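Local coordinates for protein MATE family efflux transporter (Vibrio cholerae, PDB 6IDP) that probably exports drugs and other toxic compounds across the bacterial membrane, changing conformation in a proton-dependent way as a MATE-family multidrug transporter, at residues 46-57 with 126-137. Residues are numbered along the deposited sequence; the frame is centred on the assembly and turned at random.
Sequences PLAAQGFTMPIQ and VFAIIDHYWLWW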
loop_
_atom_site.group_PDB
_atom_site.type_symbol
_atom_site.label_atom_id
_atom_site.label_comp_id
_atom_site.label_asym_id
_atom_site.label_seq_id
_atom_site.Cartn_x
_atom_site.Cartn_y
_atom_site.Cartn_z
ATOM N N PRO A 46 21.058 -16.290 5.723
ATOM C CA PRO A 46 19.818 -15.730 6.278
ATOM C C PRO A 46 19.235 -14.604 5.425
ATOM O O PRO A 46 18.025 -14.577 5.197
ATOM C CB PRO A 46 20.254 -15.202 7.648
ATOM C CG PRO A 46 21.434 -16.031 8.009
ATOM C CD PRO A 46 22.151 -16.267 6.715
ATOM N N LEU A 47 20.083 -13.689 4.965
ATOM C CA LEU A 47 19.630 -12.582 4.127
ATOM C C LEU A 47 19.108 -13.078 2.783
ATOM O O LEU A 47 18.158 -12.517 2.234
ATOM C CB LEU A 47 20.758 -11.571 3.919
ATOM C CG LEU A 47 20.902 -10.513 5.014
ATOM C CD1 LEU A 47 22.204 -9.743 4.862
ATOM C CD2 LEU A 47 19.714 -9.564 4.983
ATOM N N ALA A 48 19.729 -14.128 2.257
ATOM C CA ALA A 48 19.242 -14.760 1.038
ATOM C C ALA A 48 17.848 -15.318 1.284
ATOM O O ALA A 48 16.929 -15.079 0.505
ATOM C CB ALA A 48 20.189 -15.859 0.577
ATOM N N ALA A 49 17.704 -16.053 2.384
ATOM C CA ALA A 49 16.417 -16.594 2.807
ATOM C C ALA A 49 15.364 -15.494 2.917
ATOM O O ALA A 49 14.223 -15.666 2.489
ATOM C CB ALA A 49 16.564 -17.316 4.135
ATOM N N GLN A 50 15.765 -14.366 3.495
ATOM C CA GLN A 50 14.899 -13.201 3.631
ATOM C C GLN A 50 14.497 -12.654 2.265
ATOM O O GLN A 50 13.342 -12.284 2.048
ATOM C CB GLN A 50 15.603 -12.114 4.449
ATOM C CG GLN A 50 14.921 -10.755 4.439
ATOM C CD GLN A 50 13.807 -10.649 5.459
ATOM O OE1 GLN A 50 13.107 -11.622 5.738
ATOM N NE2 GLN A 50 13.641 -9.460 6.030
ATOM N N GLY A 51 15.460 -12.607 1.349
ATOM C CA GLY A 51 15.228 -12.097 0.011
ATOM C C GLY A 51 14.233 -12.918 -0.787
ATOM O O GLY A 51 13.439 -12.372 -1.553
ATOM N N PHE A 52 14.273 -14.234 -0.607
ATOM C CA PHE A 52 13.335 -15.126 -1.283
ATOM C C PHE A 52 11.964 -15.125 -0.607
ATOM O O PHE A 52 11.038 -15.787 -1.073
ATOM C CB PHE A 52 13.888 -16.554 -1.332
ATOM C CG PHE A 52 14.986 -16.751 -2.340
ATOM C CD1 PHE A 52 14.689 -17.034 -3.664
ATOM C CD2 PHE A 52 16.317 -16.670 -1.960
ATOM C CE1 PHE A 52 15.701 -17.221 -4.591
ATOM C CE2 PHE A 52 17.331 -16.856 -2.881
ATOM C CZ PHE A 52 17.022 -17.134 -4.198
ATOM N N THR A 53 11.838 -14.389 0.492
ATOM C CA THR A 53 10.574 -14.307 1.216
ATOM C C THR A 53 9.800 -13.054 0.800
ATOM O O THR A 53 8.587 -12.968 0.981
ATOM C CB THR A 53 10.799 -14.308 2.748
ATOM O OG1 THR A 53 11.767 -15.310 3.090
ATOM C CG2 THR A 53 9.501 -14.595 3.489
ATOM N N MET A 54 10.513 -12.087 0.231
ATOM C CA MET A 54 9.895 -10.854 -0.255
ATOM C C MET A 54 8.786 -11.074 -1.302
ATOM O O MET A 54 7.725 -10.459 -1.196
ATOM C CB MET A 54 10.967 -9.916 -0.822
ATOM C CG MET A 54 11.896 -9.327 0.232
ATOM S SD MET A 54 10.998 -8.587 1.611
ATOM C CE MET A 54 12.333 -7.792 2.504
ATOM N N PRO A 55 9.013 -11.943 -2.309
ATOM C CA PRO A 55 7.933 -12.118 -3.292
ATOM C C PRO A 55 6.678 -12.769 -2.714
ATOM O O PRO A 55 5.571 -12.388 -3.096
ATOM C CB PRO A 55 8.569 -13.021 -4.354
ATOM C CG PRO A 55 9.662 -13.731 -3.645
ATOM C CD PRO A 55 10.205 -12.731 -2.675
ATOM N N ILE A 56 6.841 -13.728 -1.808
ATOM C CA ILE A 56 5.691 -14.381 -1.196
ATOM C C ILE A 56 4.978 -13.399 -0.268
ATOM O O ILE A 56 3.788 -13.543 0.009
ATOM C CB ILE A 56 6.101 -15.662 -0.421
ATOM C CG1 ILE A 56 4.950 -16.669 -0.393
ATOM C CG2 ILE A 56 6.569 -15.338 0.988
ATOM C CD1 ILE A 56 4.568 -17.189 -1.758
ATOM N N GLN A 57 5.709 -12.385 0.188
ATOM C CA GLN A 57 5.145 -11.346 1.040
ATOM C C GLN A 57 4.258 -10.406 0.235
ATOM O O GLN A 57 3.189 -10.008 0.696
ATOM C CB GLN A 57 6.254 -10.553 1.732
ATOM C CG GLN A 57 5.756 -9.517 2.726
ATOM C CD GLN A 57 6.881 -8.675 3.289
ATOM O OE1 GLN A 57 7.608 -8.015 2.547
ATOM N NE2 GLN A 57 7.038 -8.700 4.608
ATOM N N VAL A 126 19.223 -22.687 0.592
ATOM C CA VAL A 126 18.258 -21.809 1.252
ATOM C C VAL A 126 17.131 -22.612 1.906
ATOM O O VAL A 126 16.575 -22.208 2.932
ATOM C CB VAL A 126 17.681 -20.779 0.237
ATOM C CG1 VAL A 126 16.179 -20.586 0.403
ATOM C CG2 VAL A 126 18.423 -19.454 0.348
ATOM N N PHE A 127 16.834 -23.769 1.320
ATOM C CA PHE A 127 15.724 -24.624 1.739
ATOM C C PHE A 127 15.786 -25.005 3.222
ATOM O O PHE A 127 14.753 -25.097 3.890
ATOM C CB PHE A 127 15.693 -25.896 0.880
ATOM C CG PHE A 127 15.251 -25.668 -0.550
ATOM C CD1 PHE A 127 15.904 -24.757 -1.367
ATOM C CD2 PHE A 127 14.197 -26.392 -1.083
ATOM C CE1 PHE A 127 15.503 -24.559 -2.677
ATOM C CE2 PHE A 127 13.791 -26.198 -2.393
ATOM C CZ PHE A 127 14.446 -25.281 -3.191
ATOM N N ALA A 128 16.997 -25.222 3.729
ATOM C CA ALA A 128 17.201 -25.597 5.125
ATOM C C ALA A 128 16.683 -24.531 6.089
ATOM O O ALA A 128 16.104 -24.847 7.129
ATOM C CB ALA A 128 18.677 -25.864 5.385
ATOM N N ILE A 129 16.895 -23.268 5.736
ATOM C CA ILE A 129 16.472 -22.154 6.576
ATOM C C ILE A 129 14.976 -21.868 6.419
ATOM O O ILE A 129 14.291 -21.570 7.397
ATOM C CB ILE A 129 17.278 -20.877 6.257
ATOM C CG1 ILE A 129 18.780 -21.146 6.388
ATOM C CG2 ILE A 129 16.867 -19.737 7.175
ATOM C CD1 ILE A 129 19.642 -19.917 6.180
ATOM N N ILE A 130 14.472 -21.974 5.191
ATOM C CA ILE A 130 13.062 -21.705 4.903
ATOM C C ILE A 130 12.138 -22.707 5.605
ATOM O O ILE A 130 11.017 -22.360 5.994
ATOM C CB ILE A 130 12.794 -21.710 3.370
ATOM C CG1 ILE A 130 12.652 -20.280 2.845
ATOM C CG2 ILE A 130 11.533 -22.485 3.017
ATOM C CD1 ILE A 130 13.813 -19.385 3.180
ATOM N N ASP A 131 12.620 -23.935 5.787
ATOM C CA ASP A 131 11.844 -24.990 6.439
ATOM C C ASP A 131 11.315 -24.575 7.808
ATOM O O ASP A 131 10.215 -24.965 8.202
ATOM C CB ASP A 131 12.682 -26.266 6.581
ATOM C CG ASP A 131 12.450 -27.250 5.451
ATOM O OD1 ASP A 131 11.376 -27.191 4.817
ATOM O OD2 ASP A 131 13.339 -28.090 5.203
ATOM N N HIS A 132 12.096 -23.781 8.534
ATOM C CA HIS A 132 11.666 -23.321 9.847
ATOM C C HIS A 132 11.315 -21.831 9.858
ATOM O O HIS A 132 10.484 -21.394 10.656
ATOM C CB HIS A 132 12.742 -23.622 10.898
ATOM C CG HIS A 132 14.080 -23.028 10.588
ATOM N ND1 HIS A 132 14.430 -21.750 10.964
ATOM C CD2 HIS A 132 15.156 -23.541 9.945
ATOM C CE1 HIS A 132 15.664 -21.498 10.562
ATOM N NE2 HIS A 132 16.126 -22.569 9.942
ATOM N N TYR A 133 11.929 -21.052 8.971
ATOM C CA TYR A 133 11.672 -19.614 8.949
ATOM C C TYR A 133 10.250 -19.286 8.500
ATOM O O TYR A 133 9.606 -18.413 9.078
ATOM C CB TYR A 133 12.678 -18.887 8.050
ATOM C CG TYR A 133 12.414 -17.399 7.951
ATOM C CD1 TYR A 133 12.283 -16.622 9.095
ATOM C CD2 TYR A 133 12.294 -16.773 6.716
ATOM C CE1 TYR A 133 12.036 -15.264 9.013
ATOM C CE2 TYR A 133 12.050 -15.412 6.626
ATOM C CZ TYR A 133 11.924 -14.665 7.778
ATOM O OH TYR A 133 11.681 -13.313 7.698
ATOM N N TRP A 134 9.759 -19.985 7.480
ATOM C CA TRP A 134 8.428 -19.698 6.949
ATOM C C TRP A 134 7.320 -20.086 7.920
ATOM O O TRP A 134 6.223 -19.538 7.856
ATOM C CB TRP A 134 8.212 -20.403 5.606
ATOM C CG TRP A 134 8.786 -19.651 4.443
ATOM C CD1 TRP A 134 9.739 -18.677 4.491
ATOM C CD2 TRP A 134 8.433 -19.799 3.061
ATOM N NE1 TRP A 134 10.009 -18.216 3.225
ATOM C CE2 TRP A 134 9.221 -18.890 2.329
ATOM C CE3 TRP A 134 7.533 -20.617 2.370
ATOM C CZ2 TRP A 134 9.135 -18.773 0.943
ATOM C CZ3 TRP A 134 7.449 -20.499 0.994
ATOM C CH2 TRP A 134 8.246 -19.584 0.296
ATOM N N LEU A 135 7.603 -21.029 8.811
ATOM C CA LEU A 135 6.656 -21.372 9.865
ATOM C C LEU A 135 6.354 -20.140 10.709
ATOM O O LEU A 135 5.196 -19.737 10.854
ATOM C CB LEU A 135 7.200 -22.501 10.742
ATOM C CG LEU A 135 7.234 -23.878 10.077
ATOM C CD1 LEU A 135 7.871 -24.911 10.991
ATOM C CD2 LEU A 135 5.829 -24.299 9.678
ATOM N N TRP A 136 7.407 -19.534 11.248
ATOM C CA TRP A 136 7.263 -18.322 12.041
ATOM C C TRP A 136 6.797 -17.145 11.193
ATOM O O TRP A 136 5.961 -16.350 11.627
ATOM C CB TRP A 136 8.584 -17.974 12.727
ATOM C CG TRP A 136 9.046 -19.002 13.713
ATOM C CD1 TRP A 136 10.025 -19.935 13.525
ATOM C CD2 TRP A 136 8.555 -19.197 15.045
ATOM N NE1 TRP A 136 10.170 -20.700 14.657
ATOM C CE2 TRP A 136 9.280 -20.267 15.604
ATOM C CE3 TRP A 136 7.570 -18.574 15.816
ATOM C CZ2 TRP A 136 9.052 -20.726 16.899
ATOM C CZ3 TRP A 136 7.348 -19.029 17.103
ATOM C CH2 TRP A 136 8.084 -20.094 17.631
ATOM N N TRP A 137 7.335 -17.032 9.982
ATOM C CA TRP A 137 7.054 -15.864 9.157
ATOM C C TRP A 137 5.624 -15.841 8.624
ATOM O O TRP A 137 4.987 -14.791 8.615
ATOM C CB TRP A 137 8.038 -15.763 7.987
ATOM C CG TRP A 137 7.794 -14.520 7.206
ATOM C CD1 TRP A 137 8.312 -13.284 7.453
ATOM C CD2 TRP A 137 6.924 -14.375 6.080
ATOM N NE1 TRP A 137 7.834 -12.381 6.538
ATOM C CE2 TRP A 137 6.978 -13.025 5.684
ATOM C CE3 TRP A 137 6.112 -15.256 5.362
ATOM C CZ2 TRP A 137 6.253 -12.536 4.602
ATOM C CZ3 TRP A 137 5.392 -14.769 4.289
ATOM C CH2 TRP A 137 5.468 -13.423 3.919
#
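Thr53, near the junction of helices 44-51 and 54-80, faces three aromatic side chains of helix 124-156. Thr53 CG2 sits over the face of the Trp137 indole, 3.7 Å from the centroid of the six-membered ring and 14° off the normal, a CH-pi contact. Chi1 of -44° keeps Thr53 OG1 beside its backbone N, from where it donates to Ala49 O at 2.6 Å, in the last turn of helix 44-51, while CG2, anti to that N, goes over the indole. Thr53 OG1 also lies at the edge of the Tyr133 ring and accepts a weak bond from Trp134 NE1 at 3.4 Å. Ile56 CG2 packs 3.6 Å from Trp137 CZ3, while Gln57 CB meets the edge of that indole at Trp137 CZ2, 3.5 Å away. Beside this dense centre, Ala49 CB fits against Ile130 CD1 at 3.6 Å and Ile129 CG2. The packing thins toward Pro46 and Phe52, where Ile129 CD1 and Val126 CG2 make longer contacts; Gln50, partly exposed, brings OE1 to 3.0 Å from Tyr133 OH. Tyr133 also touches Ile189 and Asp190 of helix 189-213. Within the first MatE region, the hydroxyl of buried Thr53, its proton given to Ala49 O, can only accept from the Trp134 N-H, and weakly; the remaining contact is largely apolar and aromatic.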